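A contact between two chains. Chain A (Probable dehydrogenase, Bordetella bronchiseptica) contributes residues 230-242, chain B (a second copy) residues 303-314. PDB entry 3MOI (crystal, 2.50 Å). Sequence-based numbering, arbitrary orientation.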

ATOM      1  N   TYR A 230       7.928  -2.623  -0.638  1.00 31.42           N
ATOM      2  CA  TYR A 230       8.982  -2.946   0.373  1.00 31.01           C
ATOM      3  C   TYR A 230      10.016  -1.856   0.331  1.00 31.41           C
ATOM      4  O   TYR A 230      10.453  -1.464  -0.764  1.00 31.14           O
ATOM      5  N   SER A 231      10.430  -1.390   1.504  1.00 31.95           N
ATOM      6  CA  SER A 231      11.566  -0.447   1.620  1.00 33.20           C
ATOM      7  C   SER A 231      12.358  -0.738   2.903  1.00 34.33           C
ATOM      8  O   SER A 231      11.766  -1.013   3.968  1.00 35.19           O
ATOM      9  N   GLY A 232      13.684  -0.710   2.792  1.00 35.05           N
ATOM     10  CA  GLY A 232      14.576  -1.236   3.836  1.00 35.26           C
ATOM     11  C   GLY A 232      15.597  -0.236   4.325  1.00 35.51           C
ATOM     12  O   GLY A 232      16.570  -0.611   4.950  1.00 35.19           O
ATOM     13  N   TYR A 233      15.361   1.053   4.066  1.00 36.16           N
ATOM     14  CA  TYR A 233      16.388   2.078   4.305  1.00 35.92           C
ATOM     15  C   TYR A 233      16.388   2.597   5.745  1.00 36.48           C
ATOM     16  O   TYR A 233      17.106   3.549   6.065  1.00 36.70           O
ATOM     17  N   ASP A 234      15.599   1.969   6.620  1.00 36.42           N
ATOM     18  CA  ASP A 234      15.537   2.344   8.026  1.00 36.48           C
ATOM     19  C   ASP A 234      14.945   3.737   8.233  1.00 36.79           C
ATOM     20  O   ASP A 234      15.373   4.502   9.146  1.00 35.44           O
ATOM     21  N   HIS A 235      13.960   4.073   7.395  1.00 36.51           N
ATOM     22  CA  HIS A 235      13.274   5.347   7.515  1.00 36.42           C
ATOM     23  C   HIS A 235      11.931   5.027   8.130  1.00 36.72           C
ATOM     24  O   HIS A 235      11.873   4.737   9.303  1.00 37.22           O
ATOM     25  N   PHE A 236      10.825   5.047   7.383  1.00 37.53           N
ATOM     26  CA  PHE A 236       9.539   4.715   8.018  1.00 36.21           C
ATOM     27  C   PHE A 236       9.674   3.302   8.574  1.00 36.16           C
ATOM     28  O   PHE A 236      10.467   2.496   8.059  1.00 34.70           O
ATOM     29  N   ASP A 237       8.927   3.027   9.642  1.00 36.60           N
ATOM     30  CA  ASP A 237       8.916   1.693  10.220  1.00 37.43           C
ATOM     31  C   ASP A 237       7.501   1.283  10.397  1.00 36.96           C
ATOM     32  O   ASP A 237       6.798   1.838  11.242  1.00 37.25           O
ATOM     33  N   SER A 238       7.108   0.275   9.622  1.00 36.62           N
ATOM     34  CA  SER A 238       5.703  -0.061   9.454  1.00 36.57           C
ATOM     35  C   SER A 238       5.150  -0.900  10.588  1.00 35.91           C
ATOM     36  O   SER A 238       3.965  -1.175  10.631  1.00 35.29           O
ATOM     37  N   ASP A 239       5.978  -1.299  11.534  1.00 35.87           N
ATOM     38  CA  ASP A 239       5.415  -1.943  12.707  1.00 35.72           C
ATOM     39  C   ASP A 239       4.487  -0.953  13.462  1.00 36.27           C
ATOM     40  O   ASP A 239       3.563  -1.363  14.178  1.00 36.08           O
ATOM     41  N   GLU A 240       4.671   0.357  13.243  1.00 36.83           N
ATOM     42  CA  GLU A 240       3.687   1.334  13.705  1.00 36.58           C
ATOM     43  C   GLU A 240       2.275   1.026  13.217  1.00 36.27           C
ATOM     44  O   GLU A 240       1.313   1.367  13.866  1.00 36.81           O
ATOM     45  N   MET A 241       2.129   0.413  12.045  1.00 36.23           N
ATOM     46  CA  MET A 241       0.794   0.150  11.518  1.00 34.87           C
ATOM     47  C   MET A 241       0.415  -1.274  11.815  1.00 34.96           C
ATOM     48  O   MET A 241      -0.660  -1.727  11.444  1.00 33.89           O
ATOM     49  N   HIS A 242       1.280  -1.974  12.545  1.00 35.99           N
ATOM     50  CA  HIS A 242       0.974  -3.307  13.039  1.00 36.55           C
ATOM     51  C   HIS A 242       1.254  -3.399  14.560  1.00 38.18           C
ATOM     52  O   HIS A 242       2.148  -4.124  15.013  1.00 39.28           O
TER
ATOM     53  N   MET B 303      -0.358   8.369   2.766  1.00 34.61           N
ATOM     54  CA  MET B 303       0.446   8.662   1.625  1.00 34.98           C
ATOM     55  C   MET B 303       1.890   8.640   2.083  1.00 34.94           C
ATOM     56  O   MET B 303       2.297   9.536   2.808  1.00 35.62           O
ATOM     57  N   LEU B 304       2.634   7.607   1.675  1.00 34.46           N
ATOM     58  CA  LEU B 304       4.023   7.373   2.063  1.00 35.01           C
ATOM     59  C   LEU B 304       5.026   7.605   0.916  1.00 34.57           C
ATOM     60  O   LEU B 304       5.078   6.838  -0.044  1.00 34.74           O
ATOM     61  N   VAL B 305       5.843   8.643   1.018  1.00 34.11           N
ATOM     62  CA  VAL B 305       6.675   9.041  -0.123  1.00 32.90           C
ATOM     63  C   VAL B 305       8.047   8.601   0.185  1.00 33.77           C
ATOM     64  O   VAL B 305       8.609   9.092   1.131  1.00 34.99           O
ATOM     65  N   THR B 306       8.623   7.686  -0.564  1.00 33.65           N
ATOM     66  CA  THR B 306       9.912   7.275  -0.148  1.00 34.03           C
ATOM     67  C   THR B 306      10.998   7.901  -1.032  1.00 35.56           C
ATOM     68  O   THR B 306      11.098   7.681  -2.244  1.00 35.47           O
ATOM     69  N   CYS B 307      11.781   8.776  -0.406  1.00 37.05           N
ATOM     70  CA  CYS B 307      12.879   9.433  -1.075  1.00 37.43           C
ATOM     71  C   CYS B 307      14.223   8.855  -0.674  1.00 38.50           C
ATOM     72  O   CYS B 307      14.297   8.046   0.207  1.00 39.17           O
ATOM     73  N   GLU B 308      15.277   9.268  -1.374  1.00 40.33           N
ATOM     74  CA  GLU B 308      16.645   8.846  -1.088  1.00 41.66           C
ATOM     75  C   GLU B 308      17.003   9.031   0.405  1.00 41.02           C
ATOM     76  O   GLU B 308      17.567   8.156   1.008  1.00 40.14           O
ATOM     77  N   HIS B 309      16.678  10.172   0.994  1.00 40.31           N
ATOM     78  CA  HIS B 309      17.163  10.429   2.356  1.00 40.36           C
ATOM     79  C   HIS B 309      16.052  10.413   3.413  1.00 39.89           C
ATOM     80  O   HIS B 309      16.305  10.704   4.575  1.00 40.42           O
ATOM     81  N   ALA B 310      14.859   9.951   3.048  1.00 39.05           N
ATOM     82  CA  ALA B 310      13.758   9.945   3.991  1.00 38.77           C
ATOM     83  C   ALA B 310      12.510   9.291   3.424  1.00 38.63           C
ATOM     84  O   ALA B 310      12.365   9.238   2.209  1.00 39.01           O
ATOM     85  N   ASP B 311      11.636   8.794   4.305  1.00 37.70           N
ATOM     86  CA  ASP B 311      10.254   8.558   3.964  1.00 38.31           C
ATOM     87  C   ASP B 311       9.460   9.712   4.536  1.00 37.66           C
ATOM     88  O   ASP B 311       9.786  10.201   5.616  1.00 37.34           O
ATOM     89  N   LEU B 312       8.425  10.141   3.796  1.00 36.86           N
ATOM     90  CA  LEU B 312       7.580  11.236   4.174  1.00 36.38           C
ATOM     91  C   LEU B 312       6.171  10.703   4.390  1.00 36.11           C
ATOM     92  O   LEU B 312       5.725   9.841   3.644  1.00 35.10           O
ATOM     93  N   ARG B 313       5.454  11.262   5.365  1.00 36.31           N
ATOM     94  CA  ARG B 313       4.085  10.852   5.665  1.00 36.86           C
ATOM     95  C   ARG B 313       3.270  12.004   6.253  1.00 37.38           C
ATOM     96  O   ARG B 313       3.780  12.783   7.046  1.00 36.79           O
ATOM     97  N   ALA B 314       2.006  12.121   5.855  1.00 37.87           N
ATOM     98  CA  ALA B 314       1.186  13.233   6.316  1.00 38.09           C
ATOM     99  C   ALA B 314       0.842  12.964   7.754  1.00 39.00           C
ATOM    100  O   ALA B 314       0.651  11.817   8.114  1.00 39.64           O
TER

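This is a mixed contact between two copies of one protein, in which a loop of chain A lies against one side of a β-hairpin of chain B, anchored by two buried polar groups, D311(B) and R313(B), and filled between them by aromatic and aliphatic side chains. The hairpin pairs its strands through V305(B) and L312(B), whose backbone N and O atoms bond reciprocally. Strand alternation then sorts the side chains: L304(B), T306(B), D311(B) and R313(B) point toward chain A, while L312(B) points away.

D311(B), in the m rotamer, is the first anchor. Its OD2 accepts a hydrogen bond from the backbone N of F236(A) at 2.8 Å, so a carboxylate satisfies an amide in a loop that has no strand partner here. OD2 of D311(B) also accepts a hydrogen bond from a water at 2.7 Å, and that water is also hydrogen-bonded to OG of S231(A) at 2.6 Å. The water bridges the two residues, whose S231(A) OG and D311(B) OD2, 4.4 Å apart, are too far for a direct hydrogen bond. S231(A), with chi1 t and its CB pointing toward chain B, offers OG as the second partner of this water.

H235(A), chi1 m, lays its flat ring against the turn of the hairpin. The CA of A310(B) sits over one face, 3.7 Å from the centroid of the H235(A) ring, in a CH-π contact; the carbonyl oxygens of C307(B) and E308(B) lie at the ring edge. Close packing against backbone is possible because the CB of A310(B) points away. The ring makes no hydrogen bond to the hairpin, and its NE2 is satisfied elsewhere in the structure.

F236(A), chi1 t, supplies the apolar centre. L304(B), with rotamers m and t, places CD2 over one face of the phenyl ring, 4.0 Å from the centroid of the F236(A) ring, and the nearest carbon pair, F236(A) CD2 to L304(B) CD2, is 3.8 Å apart. A branched aliphatic end suits a flat aromatic surface.

R313(B) is the second anchor. Its first three chi angles are all t, and this extended chain carries the guanidinium out to E240(A), whose chi1 and chi2 are also t. NH1 of R313(B) donates to OE2 of E240(A) at 3.1 Å, a hydrogen-bonded salt bridge that meets the guanidinium at its edge, where the N–H groups point. Over one face of the guanidinium lies CE of M241(A), 3.6 Å from R313(B) NH2. The 3-10 segment containing both E240(A) and M241(A) presents a carboxylate and a thioether methyl to the same arginine.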

ATOM      1  CB  TYR A 230       9.702  -4.274   0.066  1.00 29.95           C
ATOM      2  CG  TYR A 230      10.576  -4.648   1.201  1.00 30.70           C
ATOM      3  CD1 TYR A 230      10.166  -5.565   2.131  1.00 28.55           C
ATOM      4  CD2 TYR A 230      11.806  -3.996   1.417  1.00 31.01           C
ATOM      5  CE1 TYR A 230      10.964  -5.878   3.190  1.00 27.95           C
ATOM      6  CE2 TYR A 230      12.562  -4.287   2.453  1.00 29.40           C
ATOM      7  CZ  TYR A 230      12.132  -5.238   3.365  1.00 28.42           C
ATOM      8  OH  TYR A 230      12.913  -5.552   4.456  1.00 31.89           O
ATOM      9  CB  SER A 231      11.047   0.975   1.666  1.00 33.29           C
ATOM     10  OG  SER A 231      12.089   1.912   1.748  1.00 33.03           O
ATOM     11  CB  TYR A 233      16.218   3.212   3.284  1.00 35.66           C
ATOM     12  CG  TYR A 233      16.397   2.738   1.836  1.00 34.97           C
ATOM     13  CD1 TYR A 233      17.642   2.324   1.356  1.00 32.28           C
ATOM     14  CD2 TYR A 233      15.318   2.693   0.953  1.00 35.54           C
ATOM     15  CE1 TYR A 233      17.808   1.875   0.037  1.00 33.72           C
ATOM     16  CE2 TYR A 233      15.474   2.221  -0.379  1.00 35.95           C
ATOM     17  CZ  TYR A 233      16.718   1.816  -0.816  1.00 35.59           C
ATOM     18  OH  TYR A 233      16.879   1.380  -2.097  1.00 35.98           O
ATOM     19  CB  ASP A 234      16.923   2.292   8.677  1.00 36.49           C
ATOM     20  CG  ASP A 234      16.846   2.294  10.204  1.00 38.46           C
ATOM     21  OD1 ASP A 234      17.930   2.264  10.844  1.00 41.65           O
ATOM     22  OD2 ASP A 234      15.699   2.340  10.755  1.00 39.38           O
ATOM     23  CB  HIS A 235      13.166   6.007   6.172  1.00 36.70           C
ATOM     24  CG  HIS A 235      14.467   6.514   5.655  1.00 37.32           C
ATOM     25  ND1 HIS A 235      14.727   6.646   4.304  1.00 37.41           N
ATOM     26  CD2 HIS A 235      15.586   6.923   6.302  1.00 37.98           C
ATOM     27  CE1 HIS A 235      15.950   7.132   4.144  1.00 39.09           C
ATOM     28  NE2 HIS A 235      16.493   7.307   5.338  1.00 39.15           N
ATOM     29  CB  PHE A 236       8.361   4.823   7.059  1.00 35.69           C
ATOM     30  CG  PHE A 236       7.038   4.501   7.707  1.00 35.48           C
ATOM     31  CD1 PHE A 236       6.600   5.212   8.794  1.00 35.61           C
ATOM     32  CD2 PHE A 236       6.266   3.475   7.265  1.00 36.12           C
ATOM     33  CE1 PHE A 236       5.402   4.915   9.397  1.00 35.13           C
ATOM     34  CE2 PHE A 236       5.075   3.173   7.885  1.00 36.93           C
ATOM     35  CZ  PHE A 236       4.646   3.907   8.949  1.00 34.73           C
ATOM     36  CB  ASP A 237       9.628   1.662  11.562  1.00 37.88           C
ATOM     37  CG  ASP A 237       9.484   0.321  12.276  1.00 40.58           C
ATOM     38  OD1 ASP A 237       8.790  -0.595  11.753  1.00 45.90           O
ATOM     39  OD2 ASP A 237      10.057   0.182  13.384  1.00 43.69           O
ATOM     40  CB  SER A 238       5.432  -0.747   8.078  1.00 37.07           C
ATOM     41  OG  SER A 238       6.460  -1.647   7.683  1.00 36.41           O
ATOM     42  CB  ASP A 239       6.518  -2.517  13.578  1.00 36.19           C
ATOM     43  CG  ASP A 239       7.370  -3.618  12.856  1.00 36.05           C
ATOM     44  OD1 ASP A 239       6.852  -4.296  11.932  1.00 34.77           O
ATOM     45  OD2 ASP A 239       8.547  -3.798  13.260  1.00 30.63           O
ATOM     46  CB  GLU A 240       4.066   2.740  13.274  1.00 36.67           C
ATOM     47  CG  GLU A 240       3.147   3.806  13.880  1.00 37.88           C
ATOM     48  CD  GLU A 240       3.688   5.216  13.729  1.00 42.12           C
ATOM     49  OE1 GLU A 240       4.875   5.367  13.377  1.00 44.35           O
ATOM     50  OE2 GLU A 240       2.925   6.190  13.933  1.00 45.08           O
ATOM     51  CB  MET A 241       0.713   0.511  10.035  1.00 35.07           C
ATOM     52  CG  MET A 241       0.687   2.067   9.752  1.00 35.14           C
ATOM     53  SD  MET A 241       0.891   2.386   7.993  1.00 32.26           S
ATOM     54  CE  MET A 241       0.976   4.132   8.249  1.00 38.20           C
ATOM     55  CB  HIS A 242       1.784  -4.325  12.261  1.00 35.87           C
ATOM     56  CG  HIS A 242       1.308  -5.725  12.446  1.00 35.56           C
ATOM     57  ND1 HIS A 242       0.167  -6.206  11.839  1.00 33.98           N
ATOM     58  CD2 HIS A 242       1.787  -6.736  13.208  1.00 33.82           C
ATOM     59  CE1 HIS A 242      -0.035  -7.455  12.216  1.00 32.30           C
ATOM     60  NE2 HIS A 242       0.942  -7.804  13.034  1.00 36.08           N
TER
ATOM     61  CB  MET B 303       0.036  10.036   1.077  1.00 35.48           C
ATOM     62  CG  MET B 303      -1.378  10.035   0.353  1.00 37.69           C
ATOM     63  SD  MET B 303      -1.912  11.560  -0.540  1.00 34.95           S
ATOM     64  CE  MET B 303      -0.389  12.349  -0.576  1.00 32.13           C
ATOM     65  CB  LEU B 304       4.171   5.905   2.593  1.00 35.86           C
ATOM     66  CG  LEU B 304       3.430   5.568   3.920  1.00 35.41           C
ATOM     67  CD1 LEU B 304       2.959   4.138   4.095  1.00 30.42           C
ATOM     68  CD2 LEU B 304       4.322   5.948   5.080  1.00 36.79           C
ATOM     69  CB  VAL B 305       6.680  10.554  -0.269  1.00 31.85           C
ATOM     70  CG1 VAL B 305       7.545  11.006  -1.418  1.00 25.03           C
ATOM     71  CG2 VAL B 305       5.266  11.026  -0.348  1.00 31.00           C
ATOM     72  CB  THR B 306       9.999   5.697   0.160  1.00 34.19           C
ATOM     73  OG1 THR B 306      10.965   5.042  -0.642  1.00 35.48           O
ATOM     74  CG2 THR B 306       8.739   5.041   0.124  1.00 30.18           C
ATOM     75  CB  CYS B 307      12.835  10.910  -0.798  1.00 37.34           C
ATOM     76  SG  CYS B 307      11.186  11.603  -0.853  1.00 34.56           S
ATOM     77  CB  GLU B 308      17.659   9.660  -1.915  1.00 42.67           C
ATOM     78  CG  GLU B 308      17.852   9.249  -3.374  1.00 45.79           C
ATOM     79  CD  GLU B 308      18.504  10.360  -4.284  1.00 49.64           C
ATOM     80  OE1 GLU B 308      18.326  11.612  -4.074  1.00 46.59           O
ATOM     81  OE2 GLU B 308      19.188   9.920  -5.245  1.00 52.98           O
ATOM     82  CB  HIS B 309      18.036  11.719   2.399  1.00 40.38           C
ATOM     83  CG  HIS B 309      19.271  11.633   1.534  1.00 40.77           C
ATOM     84  ND1 HIS B 309      19.571  12.560   0.557  1.00 42.47           N
ATOM     85  CD2 HIS B 309      20.239  10.690   1.461  1.00 40.59           C
ATOM     86  CE1 HIS B 309      20.680  12.199  -0.066  1.00 41.49           C
ATOM     87  NE2 HIS B 309      21.104  11.070   0.468  1.00 41.14           N
ATOM     88  CB  ALA B 310      13.417  11.392   4.385  1.00 38.69           C
ATOM     89  CB  ASP B 311       9.721   7.229   4.510  1.00 38.78           C
ATOM     90  CG  ASP B 311      10.441   6.009   3.895  1.00 42.47           C
ATOM     91  OD1 ASP B 311      10.997   6.120   2.768  1.00 44.59           O
ATOM     92  OD2 ASP B 311      10.511   4.957   4.572  1.00 42.01           O
ATOM     93  CB  LEU B 312       7.547  12.231   3.039  1.00 36.43           C
ATOM     94  CG  LEU B 312       8.600  13.290   2.784  1.00 38.20           C
ATOM     95  CD1 LEU B 312       9.917  12.995   3.415  1.00 39.08           C
ATOM     96  CD2 LEU B 312       8.739  13.659   1.286  1.00 36.77           C
ATOM     97  CB  ARG B 313       4.154   9.752   6.695  1.00 37.99           C
ATOM     98  CG  ARG B 313       2.830   9.245   7.226  1.00 38.88           C
ATOM     99  CD  ARG B 313       3.090   8.350   8.429  1.00 38.22           C
ATOM    100  NE  ARG B 313       1.838   7.839   8.972  1.00 36.51           N
ATOM    101  CZ  ARG B 313       1.687   7.384  10.191  1.00 36.08           C
ATOM    102  NH1 ARG B 313       2.700   7.382  11.066  1.00 39.26           N
ATOM    103  NH2 ARG B 313       0.501   6.929  10.532  1.00 38.30           N
ATOM    104  CB  ALA B 314      -0.071  13.383   5.503  1.00 37.68           C
TER
HETATM  105  O   HOH W   1      12.373   3.081   4.052  1.00 35.39           O